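Local structure of metallocarboxypeptidase (Trypanosoma cruzi, 3DWC) at residues R365-R370 and N387-S392; P60-L65 and R89-E94; R321-F326 and P330-S335. The protein probably releases C-terminal amino acids other than proline from peptides, as a metal-dependent carboxypeptidase of the M32 family, which binds a cobalt ion in this crystal. All coordinates share one frame; numbering follows the deposited sequence.

How the contacts relate
The three contacts are separate: even the nearest pair, contacts 1 and 2, stay about 15 Å apart at their nearest atoms, and no two share a helix. Contacts 1 and 2 each join neighbouring helices and are largely buried, whereas contact 3 is only partly buried, at a helix end. Contacts 2 and 3 lie on opposite sides of the chain's centre, with their own centres about 55 Å apart. Their chemistry differs accordingly. Contact 1 rests on a salt bridge between a buried glutamate and a partly exposed lysine, contact 2 on an indole packed against isoleucine and arginine with a bridging water, and contact 3 on a phenylalanine ring lying against a helix.

Contact 1: residues R365-R370 and N387-S392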
loop_
_atom_site.group_PDB
_atom_site.type_symbol
_atom_site.label_atom_id
_atom_site.label_comp_id
_atom_site.label_asym_id
_atom_site.label_seq_id
_atom_site.Cartn_x
_atom_site.Cartn_y
_atom_site.Cartn_z
ATOM N N ARG B 365 -26.440 24.228 -2.998
ATOM C CA ARG B 365 -25.238 24.165 -3.811
ATOM C C ARG B 365 -25.618 23.853 -5.239
ATOM O O ARG B 365 -25.019 24.388 -6.165
ATOM C CB ARG B 365 -24.244 23.175 -3.271
ATOM C CG ARG B 365 -23.684 23.560 -1.927
ATOM C CD ARG B 365 -23.093 22.343 -1.199
ATOM N NE ARG B 365 -22.238 22.724 -0.064
ATOM C CZ ARG B 365 -22.714 23.301 1.035
ATOM N NH1 ARG B 365 -21.908 23.643 2.020
ATOM N NH2 ARG B 365 -24.001 23.568 1.138
ATOM N N TYR B 366 -26.634 23.014 -5.425
ATOM C CA TYR B 366 -27.115 22.712 -6.764
ATOM C C TYR B 366 -27.470 24.047 -7.501
ATOM O O TYR B 366 -26.959 24.350 -8.591
ATOM C CB TYR B 366 -28.296 21.716 -6.710
ATOM C CG TYR B 366 -29.014 21.632 -8.022
ATOM C CD1 TYR B 366 -30.296 22.112 -8.167
ATOM C CD2 TYR B 366 -28.363 21.135 -9.159
ATOM C CE1 TYR B 366 -30.952 22.053 -9.407
ATOM C CE2 TYR B 366 -29.001 21.068 -10.376
ATOM C CZ TYR B 366 -30.285 21.534 -10.492
ATOM O OH TYR B 366 -30.877 21.486 -11.703
ATOM N N GLU B 367 -28.283 24.859 -6.838
ATOM C CA GLU B 367 -28.850 26.050 -7.418
ATOM C C GLU B 367 -27.786 27.063 -7.832
ATOM O O GLU B 367 -27.806 27.581 -8.945
ATOM C CB GLU B 367 -29.874 26.645 -6.441
ATOM C CG GLU B 367 -31.090 25.747 -6.358
ATOM C CD GLU B 367 -32.038 26.020 -5.213
ATOM O OE1 GLU B 367 -33.031 25.250 -5.111
ATOM O OE2 GLU B 367 -31.823 26.971 -4.429
ATOM N N ILE B 368 -26.825 27.279 -6.954
ATOM C CA ILE B 368 -25.707 28.136 -7.239
ATOM C C ILE B 368 -24.860 27.615 -8.406
ATOM O O ILE B 368 -24.589 28.374 -9.351
ATOM C CB ILE B 368 -24.856 28.340 -5.985
ATOM C CG1 ILE B 368 -25.676 29.117 -4.952
ATOM C CG2 ILE B 368 -23.559 29.090 -6.335
ATOM C CD1 ILE B 368 -25.245 28.912 -3.544
ATOM N N GLU B 369 -24.482 26.337 -8.370
ATOM C CA GLU B 369 -23.718 25.722 -9.463
ATOM C C GLU B 369 -24.402 25.881 -10.812
ATOM O O GLU B 369 -23.796 26.300 -11.803
ATOM C CB GLU B 369 -23.481 24.227 -9.177
ATOM C CG GLU B 369 -22.410 23.977 -8.144
ATOM C CD GLU B 369 -21.947 22.546 -8.112
ATOM O OE1 GLU B 369 -22.563 21.677 -8.782
ATOM O OE2 GLU B 369 -20.971 22.287 -7.382
ATOM N N ARG B 370 -25.674 25.522 -10.832
ATOM C CA ARG B 370 -26.527 25.699 -12.003
ATOM C C ARG B 370 -26.555 27.160 -12.493
ATOM O O ARG B 370 -26.425 27.429 -13.699
ATOM C CB ARG B 370 -27.945 25.198 -11.683
ATOM C CG ARG B 370 -28.922 25.210 -12.859
ATOM C CD ARG B 370 -30.363 25.159 -12.357
ATOM N NE ARG B 370 -30.679 26.243 -11.413
ATOM C CZ ARG B 370 -31.769 26.304 -10.637
ATOM N NH1 ARG B 370 -32.696 25.348 -10.669
ATOM N NH2 ARG B 370 -31.943 27.339 -9.825
ATOM N N ASN B 387 -25.909 33.347 1.370
ATOM C CA ASN B 387 -26.612 33.886 2.530
ATOM C C ASN B 387 -28.139 33.909 2.354
ATOM O O ASN B 387 -28.890 33.586 3.286
ATOM C CB ASN B 387 -26.101 35.290 2.837
ATOM C CG ASN B 387 -26.853 35.940 3.983
ATOM O OD1 ASN B 387 -26.790 35.482 5.120
ATOM N ND2 ASN B 387 -27.593 36.995 3.678
ATOM N N GLU B 388 -28.596 34.330 1.177
ATOM C CA GLU B 388 -30.030 34.354 0.865
ATOM C C GLU B 388 -30.659 32.979 1.037
ATOM O O GLU B 388 -31.710 32.815 1.659
ATOM C CB GLU B 388 -30.260 34.800 -0.580
ATOM C CG GLU B 388 -30.096 36.294 -0.823
ATOM C CD GLU B 388 -30.307 36.673 -2.290
ATOM O OE1 GLU B 388 -30.543 37.878 -2.582
ATOM O OE2 GLU B 388 -30.236 35.764 -3.153
ATOM N N LYS B 389 -30.011 31.997 0.423
ATOM C CA LYS B 389 -30.478 30.628 0.436
ATOM C C LYS B 389 -30.402 30.038 1.834
ATOM O O LYS B 389 -31.307 29.322 2.241
ATOM C CB LYS B 389 -29.702 29.805 -0.595
ATOM C CG LYS B 389 -30.141 30.155 -2.042
ATOM C CD LYS B 389 -29.279 29.552 -3.143
ATOM C CE LYS B 389 -29.806 29.906 -4.543
ATOM N NZ LYS B 389 -31.255 29.541 -4.764
ATOM N N MET B 390 -29.351 30.385 2.577
ATOM C CA MET B 390 -29.144 29.849 3.935
ATOM C C MET B 390 -30.231 30.326 4.898
ATOM O O MET B 390 -30.784 29.525 5.664
ATOM C CB MET B 390 -27.741 30.221 4.472
ATOM C CG MET B 390 -26.604 29.331 3.971
ATOM S SD MET B 390 -26.710 27.559 4.443
ATOM C CE MET B 390 -26.674 27.649 6.253
ATOM N N LYS B 391 -30.538 31.620 4.851
ATOM C CA LYS B 391 -31.642 32.191 5.622
ATOM C C LYS B 391 -32.954 31.569 5.200
ATOM O O LYS B 391 -33.796 31.259 6.022
ATOM C CB LYS B 391 -31.750 33.712 5.409
ATOM C CG LYS B 391 -30.610 34.539 6.004
ATOM C CD LYS B 391 -30.446 35.912 5.323
ATOM C CE LYS B 391 -31.599 36.873 5.618
ATOM N NZ LYS B 391 -31.436 38.244 4.991
ATOM N N SER B 392 -33.129 31.394 3.900
ATOM C CA SER B 392 -34.408 30.946 3.376
ATOM C C SER B 392 -34.706 29.485 3.698
ATOM O O SER B 392 -35.833 29.128 4.072
ATOM C CB SER B 392 -34.430 31.145 1.868
ATOM O OG SER B 392 -35.710 30.850 1.381
#
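The carboxylate of Glu367 is the flat group here, and Lys389 reaches it neither squarely over a face nor in its plane. NZ meets OE2 from the anti side, 33° out of the carboxylate plane, and at 2.7 Å between Lys389 NZ and Glu367 OE2 the pair is both a hydrogen bond and a salt bridge. OE2 also bonds to the hydroxyl of Tyr393, while OE1 pairs with Arg179, so both oxygens of this buried acid are satisfied; two cationic partners would be expected to favour its ionised form. The lysine runs extended as far as CE and then turns at its last torsion (chi4 -54°), which carries NZ to within 3.6 Å of Glu367 CB as well as to the carboxylate.

The contact joins helix 358-374 to helix 382-394, consecutive helices in the mainly helical M32 fold, and their backbones stay well apart: the nearest CA atoms, those of Glu367 and Lys389, are separated by 9.2 Å. A long lysine suits this gap, since its methylenes span it while its amine finds the acid. Those methylenes also serve as apolar surface. Ile368 slides past them in the opposite direction, its CG1 4.1 Å from Lys389 CD, and its branched side chain also packs on Val385 and Trp386 of helix 382-394.

Contact 2: residues P60-L65 and R89-E94; sequences PKIRAL and RAWELE
Trp91 lies against Ile62 and Arg63 in a mainly apolar helix-to-helix contact, near the N-terminal end of helix 60-71 and toward the C-terminal end of helix 78-95. These are consecutive helices in the N-terminal part of the chain, well away from the cobalt site. The CA atoms of Arg63 and Trp91, the nearest across the contact, are 7.9 Å apart, and the indole fills much of the interval.

With CG trans to its own backbone N (chi1 176°), Trp91 extends its ring toward the other helix, where two neighbouring residues receive its two halves. The pyrrole part meets Ile62: CG2 of the isoleucine comes within 3.5 Å of Trp91 CD1. The CG1-CD1 arm of Ile62 leads away from the tryptophan, and the side chain also touches Leu9 of helix 3-32, so a branched apolar residue can serve two neighbours at once. The benzene part meets Arg63, whose CB lies 3.5 Å from Trp91 CZ2 and whose CG is almost as near. Because the arginine chain is extended from CG to NE, it continues past the ring, and NH1 ends 3.6 Å from Trp91 CH2. The guanidinium and indole planes are inclined by 69°, so the two groups are not stacked; the methylenes supply most of the close packing.

A water lies in the ring plane at the indole edge and accepts a hydrogen bond of 2.9 Å from Trp91 NE1. It also accepts a weak one from Arg63 N, near the start of the helix. Tryptophan and arginine thus combine a broad apolar surface with polar ends: the contact can bury carbon while the indole N-H keeps a water partner and the exposed arginine would be expected to keep its charge beside the ring.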
loop_
_atom_site.group_PDB
_atom_site.type_symbol
_atom_site.label_atom_id
_atom_site.label_comp_id
_atom_site.label_asym_id
_atom_site.label_seq_id
_atom_site.Cartn_x
_atom_site.Cartn_y
_atom_site.Cartn_z
ATOM N N PRO B 60 -4.930 6.274 -30.690
ATOM C CA PRO B 60 -5.818 6.188 -31.842
ATOM C C PRO B 60 -6.542 4.850 -31.994
ATOM O O PRO B 60 -7.740 4.851 -32.268
ATOM C CB PRO B 60 -4.878 6.458 -33.007
ATOM C CG PRO B 60 -3.891 7.435 -32.421
ATOM C CD PRO B 60 -3.649 6.913 -31.044
ATOM N N LYS B 61 -5.862 3.737 -31.740
ATOM C CA LYS B 61 -6.452 2.416 -31.986
ATOM C C LYS B 61 -7.731 2.124 -31.194
ATOM O O LYS B 61 -8.579 1.367 -31.666
ATOM C CB LYS B 61 -5.429 1.291 -31.775
ATOM C CG LYS B 61 -5.260 0.832 -30.333
ATOM C CD LYS B 61 -4.225 -0.315 -30.188
ATOM C CE LYS B 61 -4.212 -0.868 -28.747
ATOM N NZ LYS B 61 -3.523 -2.190 -28.564
ATOM N N ILE B 62 -7.878 2.706 -29.998
ATOM C CA ILE B 62 -9.037 2.402 -29.156
ATOM C C ILE B 62 -10.307 2.861 -29.835
ATOM O O ILE B 62 -11.272 2.097 -29.929
ATOM C CB ILE B 62 -8.957 3.059 -27.730
ATOM C CG1 ILE B 62 -7.652 2.690 -27.037
ATOM C CG2 ILE B 62 -10.095 2.599 -26.862
ATOM C CD1 ILE B 62 -7.381 1.197 -27.006
ATOM N N ARG B 63 -10.320 4.110 -30.284
ATOM C CA ARG B 63 -11.460 4.660 -31.017
ATOM C C ARG B 63 -11.833 3.817 -32.236
ATOM O O ARG B 63 -13.003 3.503 -32.452
ATOM C CB ARG B 63 -11.143 6.079 -31.466
ATOM C CG ARG B 63 -12.287 6.810 -32.165
ATOM C CD ARG B 63 -11.737 7.996 -32.917
ATOM N NE ARG B 63 -12.769 8.645 -33.713
ATOM C CZ ARG B 63 -13.409 9.765 -33.374
ATOM N NH1 ARG B 63 -13.140 10.396 -32.229
ATOM N NH2 ARG B 63 -14.330 10.265 -34.207
ATOM N N ALA B 64 -10.835 3.462 -33.029
ATOM C CA ALA B 64 -11.021 2.582 -34.182
ATOM C C ALA B 64 -11.577 1.224 -33.736
ATOM O O ALA B 64 -12.457 0.653 -34.394
ATOM C CB ALA B 64 -9.703 2.414 -34.932
ATOM N N LEU B 65 -11.096 0.720 -32.598
ATOM C CA LEU B 65 -11.592 -0.555 -32.086
ATOM C C LEU B 65 -13.077 -0.435 -31.682
ATOM O O LEU B 65 -13.903 -1.266 -32.039
ATOM C CB LEU B 65 -10.733 -1.066 -30.921
ATOM C CG LEU B 65 -9.412 -1.771 -31.243
ATOM C CD1 LEU B 65 -8.662 -2.070 -29.963
ATOM C CD2 LEU B 65 -9.623 -3.048 -32.043
ATOM N N ARG B 89 -18.130 5.063 -22.995
ATOM C CA ARG B 89 -18.257 6.070 -21.955
ATOM C C ARG B 89 -16.915 6.391 -21.262
ATOM O O ARG B 89 -16.580 7.563 -21.115
ATOM C CB ARG B 89 -19.280 5.624 -20.912
ATOM C CG ARG B 89 -19.320 6.545 -19.728
ATOM C CD ARG B 89 -20.394 6.171 -18.718
ATOM N NE ARG B 89 -20.197 6.959 -17.484
ATOM C CZ ARG B 89 -20.467 8.273 -17.366
ATOM N NH1 ARG B 89 -20.939 8.995 -18.392
ATOM N NH2 ARG B 89 -20.239 8.871 -16.220
ATOM N N ALA B 90 -16.187 5.360 -20.807
ATOM C CA ALA B 90 -14.862 5.573 -20.197
ATOM C C ALA B 90 -13.920 6.235 -21.199
ATOM O O ALA B 90 -13.175 7.104 -20.827
ATOM C CB ALA B 90 -14.239 4.264 -19.693
ATOM N N TRP B 91 -13.981 5.831 -22.465
ATOM C CA TRP B 91 -13.122 6.406 -23.501
ATOM C C TRP B 91 -13.464 7.888 -23.749
ATOM O O TRP B 91 -12.587 8.744 -23.836
ATOM C CB TRP B 91 -13.236 5.571 -24.787
ATOM C CG TRP B 91 -12.468 6.136 -25.925
ATOM C CD1 TRP B 91 -11.176 5.861 -26.267
ATOM C CD2 TRP B 91 -12.944 7.081 -26.883
ATOM N NE1 TRP B 91 -10.819 6.593 -27.378
ATOM C CE2 TRP B 91 -11.896 7.343 -27.771
ATOM C CE3 TRP B 91 -14.172 7.726 -27.077
ATOM C CZ2 TRP B 91 -12.035 8.222 -28.827
ATOM C CZ3 TRP B 91 -14.300 8.600 -28.109
ATOM C CH2 TRP B 91 -13.244 8.841 -28.974
ATOM N N GLU B 92 -14.750 8.194 -23.846
ATOM C CA GLU B 92 -15.180 9.584 -24.026
ATOM C C GLU B 92 -14.787 10.465 -22.844
ATOM O O GLU B 92 -14.414 11.609 -23.007
ATOM C CB GLU B 92 -16.690 9.648 -24.278
ATOM C CG GLU B 92 -17.069 9.208 -25.680
ATOM C CD GLU B 92 -18.561 9.177 -25.933
ATOM O OE1 GLU B 92 -18.968 8.684 -27.006
ATOM O OE2 GLU B 92 -19.330 9.639 -25.067
ATOM N N LEU B 93 -14.846 9.916 -21.644
ATOM C CA LEU B 93 -14.513 10.686 -20.458
ATOM C C LEU B 93 -13.048 11.131 -20.444
ATOM O O LEU B 93 -12.739 12.166 -19.858
ATOM C CB LEU B 93 -14.843 9.894 -19.194
ATOM C CG LEU B 93 -16.314 9.825 -18.756
ATOM C CD1 LEU B 93 -16.579 8.696 -17.712
ATOM C CD2 LEU B 93 -16.762 11.178 -18.223
ATOM N N GLU B 94 -12.148 10.341 -21.035
ATOM C CA GLU B 94 -10.719 10.717 -21.095
ATOM C C GLU B 94 -10.328 11.421 -22.376
ATOM O O GLU B 94 -9.323 12.138 -22.425
ATOM C CB GLU B 94 -9.801 9.498 -20.928
ATOM C CG GLU B 94 -9.323 9.258 -19.477
ATOM C CD GLU B 94 -8.438 10.375 -18.907
ATOM O OE1 GLU B 94 -8.711 10.783 -17.768
ATOM O OE2 GLU B 94 -7.480 10.838 -19.555
HETATM O O HOH W 1 -8.623 6.981 -29.277
#

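Contact 3: residues R321-F326 and P330-S335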
loop_
_atom_site.group_PDB
_atom_site.type_symbol
_atom_site.label_atom_id
_atom_site.label_comp_id
_atom_site.label_asym_id
_atom_site.label_seq_id
_atom_site.Cartn_x
_atom_site.Cartn_y
_atom_site.Cartn_z
ATOM N N ARG B 321 -25.495 -3.030 23.043
ATOM C CA ARG B 321 -24.098 -3.089 22.632
ATOM C C ARG B 321 -23.305 -1.939 23.192
ATOM O O ARG B 321 -22.109 -2.088 23.485
ATOM C CB ARG B 321 -23.935 -3.066 21.129
ATOM C CG ARG B 321 -24.758 -4.112 20.409
ATOM C CD ARG B 321 -24.290 -5.509 20.653
ATOM N NE ARG B 321 -25.413 -6.384 20.392
ATOM C CZ ARG B 321 -26.332 -6.735 21.284
ATOM N NH1 ARG B 321 -26.220 -6.393 22.579
ATOM N NH2 ARG B 321 -27.343 -7.506 20.890
ATOM N N LEU B 322 -23.932 -0.786 23.373
ATOM C CA LEU B 322 -23.198 0.337 23.959
ATOM C C LEU B 322 -22.928 0.025 25.418
ATOM O O LEU B 322 -21.874 0.370 25.924
ATOM C CB LEU B 322 -23.925 1.673 23.816
ATOM C CG LEU B 322 -24.174 2.185 22.392
ATOM C CD1 LEU B 322 -25.109 3.420 22.421
ATOM C CD2 LEU B 322 -22.889 2.474 21.681
ATOM N N VAL B 323 -23.855 -0.628 26.099
ATOM C CA VAL B 323 -23.613 -1.035 27.509
ATOM C C VAL B 323 -22.461 -2.070 27.595
ATOM O O VAL B 323 -21.520 -1.932 28.365
ATOM C CB VAL B 323 -24.905 -1.573 28.162
ATOM C CG1 VAL B 323 -24.605 -2.200 29.569
ATOM C CG2 VAL B 323 -25.918 -0.466 28.243
ATOM N N GLU B 324 -22.514 -3.056 26.713
ATOM C CA GLU B 324 -21.525 -4.117 26.640
ATOM C C GLU B 324 -20.081 -3.653 26.337
ATOM O O GLU B 324 -19.124 -4.146 26.961
ATOM C CB GLU B 324 -21.991 -5.082 25.568
ATOM C CG GLU B 324 -21.050 -6.232 25.337
ATOM C CD GLU B 324 -21.469 -7.077 24.142
ATOM O OE1 GLU B 324 -22.570 -6.807 23.569
ATOM O OE2 GLU B 324 -20.672 -7.999 23.788
ATOM N N TYR B 325 -19.938 -2.725 25.384
ATOM C CA TYR B 325 -18.625 -2.247 24.928
ATOM C C TYR B 325 -18.085 -1.104 25.767
ATOM O O TYR B 325 -16.881 -0.971 25.913
ATOM C CB TYR B 325 -18.675 -1.835 23.445
ATOM C CG TYR B 325 -18.515 -3.015 22.531
ATOM C CD1 TYR B 325 -17.278 -3.368 21.982
ATOM C CD2 TYR B 325 -19.575 -3.841 22.293
ATOM C CE1 TYR B 325 -17.169 -4.490 21.144
ATOM C CE2 TYR B 325 -19.465 -4.951 21.483
ATOM C CZ TYR B 325 -18.284 -5.271 20.914
ATOM O OH TYR B 325 -18.283 -6.425 20.164
ATOM N N PHE B 326 -18.958 -0.250 26.313
ATOM C CA PHE B 326 -18.474 0.938 27.059
ATOM C C PHE B 326 -18.830 0.907 28.516
ATOM O O PHE B 326 -18.250 1.664 29.295
ATOM C CB PHE B 326 -19.029 2.249 26.458
ATOM C CG PHE B 326 -18.641 2.469 25.016
ATOM C CD1 PHE B 326 -17.313 2.448 24.610
ATOM C CD2 PHE B 326 -19.585 2.708 24.081
ATOM C CE1 PHE B 326 -16.992 2.632 23.272
ATOM C CE2 PHE B 326 -19.239 2.900 22.762
ATOM C CZ PHE B 326 -17.973 2.853 22.373
ATOM N N PRO B 330 -26.854 6.063 31.995
ATOM C CA PRO B 330 -28.247 6.435 31.739
ATOM C C PRO B 330 -28.586 6.759 30.281
ATOM O O PRO B 330 -29.645 6.385 29.812
ATOM C CB PRO B 330 -28.435 7.660 32.644
ATOM C CG PRO B 330 -27.509 7.416 33.762
ATOM C CD PRO B 330 -26.297 6.858 33.112
ATOM N N ALA B 331 -27.665 7.392 29.564
ATOM C CA ALA B 331 -27.844 7.701 28.141
ATOM C C ALA B 331 -28.116 6.479 27.274
ATOM O O ALA B 331 -28.700 6.628 26.199
ATOM C CB ALA B 331 -26.590 8.445 27.589
ATOM N N PHE B 332 -27.667 5.293 27.718
ATOM C CA PHE B 332 -27.682 4.070 26.884
ATOM C C PHE B 332 -28.976 3.250 26.963
ATOM O O PHE B 332 -28.993 2.086 27.425
ATOM C CB PHE B 332 -26.507 3.154 27.217
ATOM C CG PHE B 332 -25.142 3.702 26.864
ATOM C CD1 PHE B 332 -24.963 4.795 26.002
ATOM C CD2 PHE B 332 -24.017 3.082 27.379
ATOM C CE1 PHE B 332 -23.727 5.252 25.694
ATOM C CE2 PHE B 332 -22.737 3.553 27.063
ATOM C CZ PHE B 332 -22.600 4.656 26.209
ATOM N N THR B 333 -30.065 3.873 26.537
ATOM C CA THR B 333 -31.358 3.201 26.432
ATOM C C THR B 333 -31.771 3.416 24.986
ATOM O O THR B 333 -31.314 4.353 24.371
ATOM C CB THR B 333 -32.407 3.826 27.316
ATOM O OG1 THR B 333 -32.714 5.134 26.822
ATOM C CG2 THR B 333 -31.978 3.871 28.813
ATOM N N SER B 334 -32.627 2.583 24.433
ATOM C CA SER B 334 -32.976 2.747 23.022
ATOM C C SER B 334 -33.781 4.003 22.740
ATOM O O SER B 334 -33.656 4.604 21.677
ATOM C CB SER B 334 -33.720 1.524 22.491
ATOM O OG SER B 334 -34.931 1.341 23.175
ATOM N N SER B 335 -34.658 4.367 23.665
ATOM C CA SER B 335 -35.415 5.600 23.507
ATOM C C SER B 335 -34.505 6.846 23.551
ATOM O O SER B 335 -34.635 7.771 22.736
ATOM C CB SER B 335 -36.490 5.692 24.612
ATOM O OG SER B 335 -36.933 7.045 24.776
#
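Phe332, the centre of an inverse gamma turn (phi -89°, psi 63°) in the link between helix 312-326 and helix 334-341, takes Leu322 over one face of its ring in a CH-pi contact. Leu322 CB sits 3.7 Å from the centroid of the Phe332 ring and only 5° off its normal, the two side chains crossing at about a right angle. Leu322 CD1, on the same side of the ring, lies beyond its rim next to Phe332 CD1 and CE1, adding a second apolar contact.

Phe326, one turn further along the helix, comes instead at the edge: its CB lies near the plane of the Phe332 ring, 4.0 Å from Phe332 CE2. Val323 packs nearer the root of the aromatic, with CG2 3.8 Å from Phe332 CB. Residues at successive positions and one turn on thus offer a leucine, a valine and a phenylalanine to one flat ring, which suits an aromatic of large area; Phe258 touches Phe332 as well.

Thr333 follows as N-cap of helix 334-341, its OG1 bonded to Asn336 N. The nearest atoms across the contact include a backbone oxygen: Leu322 O approaches Phe332 CE2 to 3.5 Å.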